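PDB 1X9G: putative MAR1 from Leishmania donovani, which is of unknown function but belongs to the isochorismatase superfamily and is a putative ribonuclease. Local coordinates for residues C120-V125 with K155-W160. Numbering follows the deposited sequence.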
ATOM      1  N   CYS A 120     -17.702  -5.620  12.100  1.00 52.92           N
ATOM      2  CA  CYS A 120     -18.442  -6.673  11.451  1.00 52.77           C
ATOM      3  C   CYS A 120     -17.903  -6.979  10.059  1.00 53.47           C
ATOM      4  O   CYS A 120     -17.761  -8.176   9.714  1.00 53.79           O
ATOM      5  CB  CYS A 120     -19.949  -6.330  11.390  1.00 53.95           C
ATOM      6  SG  CYS A 120     -20.757  -5.847  13.021  1.00 54.86           S
ATOM      7  N   ILE A 121     -17.610  -5.923   9.260  1.00 52.50           N
ATOM      8  CA  ILE A 121     -17.165  -6.100   7.831  1.00 51.89           C
ATOM      9  C   ILE A 121     -15.880  -6.899   7.807  1.00 51.02           C
ATOM     10  O   ILE A 121     -15.794  -7.944   7.199  1.00 50.50           O
ATOM     11  CB  ILE A 121     -16.927  -4.737   7.050  1.00 52.00           C
ATOM     12  CG1 ILE A 121     -18.222  -3.915   6.846  1.00 52.36           C
ATOM     13  CG2 ILE A 121     -16.226  -4.974   5.722  1.00 50.95           C
ATOM     14  CD1 ILE A 121     -19.247  -4.489   5.883  1.00 49.95           C
ATOM     15  N   LEU A 122     -14.900  -6.393   8.544  1.00 51.61           N
ATOM     16  CA  LEU A 122     -13.591  -7.014   8.691  1.00 51.93           C
ATOM     17  C   LEU A 122     -13.690  -8.519   9.113  1.00 52.38           C
ATOM     18  O   LEU A 122     -13.171  -9.398   8.436  1.00 52.35           O
ATOM     19  CB  LEU A 122     -12.722  -6.142   9.629  1.00 51.01           C
ATOM     20  CG  LEU A 122     -11.261  -6.590   9.847  1.00 51.39           C
ATOM     21  CD1 LEU A 122     -10.355  -6.322   8.638  1.00 50.74           C
ATOM     22  CD2 LEU A 122     -10.642  -5.947  11.099  1.00 51.34           C
ATOM     23  N   GLN A 123     -14.392  -8.814  10.207  1.00 53.73           N
ATOM     24  CA  GLN A 123     -14.568 -10.228  10.650  1.00 54.54           C
ATOM     25  C   GLN A 123     -15.305 -11.074   9.643  1.00 54.16           C
ATOM     26  O   GLN A 123     -14.939 -12.239   9.393  1.00 54.23           O
ATOM     27  CB  GLN A 123     -15.233 -10.308  12.042  1.00 54.98           C
ATOM     28  CG  GLN A 123     -14.454  -9.461  13.056  1.00 55.66           C
ATOM     29  CD  GLN A 123     -14.814  -9.708  14.495  1.00 59.01           C
ATOM     30  OE1 GLN A 123     -15.003 -10.848  14.903  1.00 60.82           O
ATOM     31  NE2 GLN A 123     -14.838  -8.641  15.299  1.00 57.38           N
ATOM     32  N   THR A 124     -16.321 -10.471   9.036  1.00 54.42           N
ATOM     33  CA  THR A 124     -17.117 -11.145   7.992  1.00 54.59           C
ATOM     34  C   THR A 124     -16.226 -11.593   6.825  1.00 55.45           C
ATOM     35  O   THR A 124     -16.264 -12.772   6.439  1.00 55.24           O
ATOM     36  CB  THR A 124     -18.174 -10.189   7.483  1.00 54.62           C
ATOM     37  OG1 THR A 124     -19.030  -9.854   8.579  1.00 52.53           O
ATOM     38  CG2 THR A 124     -18.945 -10.769   6.374  1.00 51.84           C
ATOM     39  N   VAL A 125     -15.384 -10.678   6.298  1.00 55.61           N
ATOM     40  CA  VAL A 125     -14.522 -11.069   5.187  1.00 55.53           C
ATOM     41  C   VAL A 125     -13.453 -12.090   5.539  1.00 55.19           C
ATOM     42  O   VAL A 125     -13.214 -12.969   4.746  1.00 55.46           O
ATOM     43  CB  VAL A 125     -14.000  -9.883   4.228  1.00 56.25           C
ATOM     44  CG1 VAL A 125     -14.695  -8.586   4.467  1.00 56.25           C
ATOM     45  CG2 VAL A 125     -12.536  -9.696   4.269  1.00 56.69           C
ATOM     46  N   LYS A 155      -6.670  -0.972   4.581  1.00 48.83           N
ATOM     47  CA  LYS A 155      -5.319  -1.451   4.253  1.00 50.15           C
ATOM     48  C   LYS A 155      -5.093  -2.895   4.625  1.00 49.03           C
ATOM     49  O   LYS A 155      -4.544  -3.623   3.861  1.00 50.65           O
ATOM     50  CB  LYS A 155      -4.148  -0.697   4.937  1.00 51.15           C
ATOM     51  CG  LYS A 155      -4.202   0.771   5.117  1.00 56.57           C
ATOM     52  CD  LYS A 155      -4.001   1.552   3.828  1.00 65.22           C
ATOM     53  CE  LYS A 155      -3.183   2.857   4.135  1.00 67.32           C
ATOM     54  NZ  LYS A 155      -2.836   3.562   2.863  1.00 70.89           N
ATOM     55  N   LEU A 156      -5.466  -3.327   5.810  1.00 49.21           N
ATOM     56  CA  LEU A 156      -5.283  -4.739   6.131  1.00 49.22           C
ATOM     57  C   LEU A 156      -5.904  -5.581   4.989  1.00 48.28           C
ATOM     58  O   LEU A 156      -5.267  -6.462   4.425  1.00 48.14           O
ATOM     59  CB  LEU A 156      -6.048  -5.095   7.411  1.00 49.08           C
ATOM     60  CG  LEU A 156      -5.338  -6.017   8.386  1.00 51.49           C
ATOM     61  CD1 LEU A 156      -6.352  -6.824   9.225  1.00 43.58           C
ATOM     62  CD2 LEU A 156      -4.209  -6.895   7.746  1.00 47.66           C
ATOM     63  N   MET A 157      -7.171  -5.337   4.724  1.00 46.67           N
ATOM     64  CA  MET A 157      -7.902  -6.152   3.758  1.00 49.04           C
ATOM     65  C   MET A 157      -7.312  -6.101   2.322  1.00 50.62           C
ATOM     66  O   MET A 157      -7.351  -7.103   1.644  1.00 52.85           O
ATOM     67  CB  MET A 157      -9.393  -5.773   3.710  1.00 47.63           C
ATOM     68  CG  MET A 157     -10.169  -6.134   4.986  1.00 46.11           C
ATOM     69  SD  MET A 157     -11.971  -5.877   4.914  1.00 48.21           S
ATOM     70  CE  MET A 157     -12.138  -4.097   5.140  1.00 41.94           C
ATOM     71  N   SER A 158      -6.796  -4.949   1.878  1.00 50.76           N
ATOM     72  CA  SER A 158      -6.060  -4.811   0.609  1.00 51.55           C
ATOM     73  C   SER A 158      -4.842  -5.756   0.484  1.00 52.31           C
ATOM     74  O   SER A 158      -4.329  -5.998  -0.606  1.00 52.32           O
ATOM     75  CB  SER A 158      -5.537  -3.367   0.490  1.00 51.46           C
ATOM     76  OG  SER A 158      -6.555  -2.504  -0.012  1.00 53.50           O
ATOM     77  N   SER A 159      -4.325  -6.213   1.615  1.00 51.89           N
ATOM     78  CA  SER A 159      -3.206  -7.128   1.609  1.00 51.68           C
ATOM     79  C   SER A 159      -3.654  -8.571   1.622  1.00 51.54           C
ATOM     80  O   SER A 159      -2.825  -9.430   1.759  1.00 52.38           O
ATOM     81  CB  SER A 159      -2.314  -6.862   2.815  1.00 50.68           C
ATOM     82  OG  SER A 159      -2.964  -7.352   3.990  1.00 52.33           O
ATOM     83  N   TRP A 160      -4.951  -8.825   1.503  1.00 52.51           N
ATOM     84  CA  TRP A 160      -5.551 -10.187   1.560  1.00 53.96           C
ATOM     85  C   TRP A 160      -5.862 -10.782   0.166  1.00 55.03           C
ATOM     86  O   TRP A 160      -6.776 -11.629   0.039  1.00 56.10           O
ATOM     87  CB  TRP A 160      -6.871 -10.198   2.399  1.00 52.06           C
ATOM     88  CG  TRP A 160      -6.651 -10.001   3.870  1.00 53.48           C
ATOM     89  CD1 TRP A 160      -5.426  -9.986   4.518  1.00 52.32           C
ATOM     90  CD2 TRP A 160      -7.648  -9.797   4.901  1.00 50.89           C
ATOM     91  NE1 TRP A 160      -5.620  -9.803   5.857  1.00 52.81           N
ATOM     92  CE2 TRP A 160      -6.959  -9.703   6.127  1.00 48.89           C
ATOM     93  CE3 TRP A 160      -9.067  -9.750   4.909  1.00 51.64           C
ATOM     94  CZ2 TRP A 160      -7.617  -9.516   7.354  1.00 51.61           C
ATOM     95  CZ3 TRP A 160      -9.727  -9.565   6.138  1.00 52.96           C
ATOM     96  CH2 TRP A 160      -8.988  -9.434   7.343  1.00 52.74           C
TER
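Met157 reaches from helix 147-158 across to Ile121, Leu122 and Val125 on helix 117-130. Its CB already points at the neighbouring helix. Met157 CG lies anti to the carbonyl carbon and packs against Leu122 CD1 at 3.7 Å. The chain then runs extended to Met157 SD, which sits 3.9 Å from Val125 CG1. Val125 CG2 is also beside the sulfur, so both methyls of that valine touch it. A bend at chi3 (-78°) turns Met157 CE aside to Ile121 CG2, a looser contact of 4.2 Å.

Both helices belong to the parallel alpha/beta fold of the isochorismatase family. Helix 117-130 joins strand 109-115 to strand 134-143, and helix 147-158 joins strand 134-143 to strand 164-167. The contact thus links two successive beta-alpha-beta crossovers. Val125 also packs on Val135 and Leu137 of the shared strand, and Met157 on Ile166 of the next one.

Trp160, in the loop after helix 147-158, extends the apolar patch. The six-membered part of the indole carries the contact. Val125 CG2 meets its edge in the ring plane, 3.4 Å from Trp160 CZ3. Leu122 CD1 comes in obliquely, 3.6 Å from Trp160 CH2. Leu122 has CG anti to the backbone N (chi1 -176°); with chi2 at 74° this carries CD1 toward Met157 and Trp160. Leu122 CD1 also touches Leu156 CD1 at 4.1 Å.

One face of the indole lies over Leu156 O and Met157 CA, both toward its rim. Leu156 O accepts two bonds, from Ser159 N and from Ser159 OG. The bond from Ser159 OG to Leu156 O is 2.5 Å long and falls on a lone pair in the carbonyl plane. Arg11 of the second subunit makes a cation-pi contact with Trp160, and Ser171 of that subunit packs on Leu122.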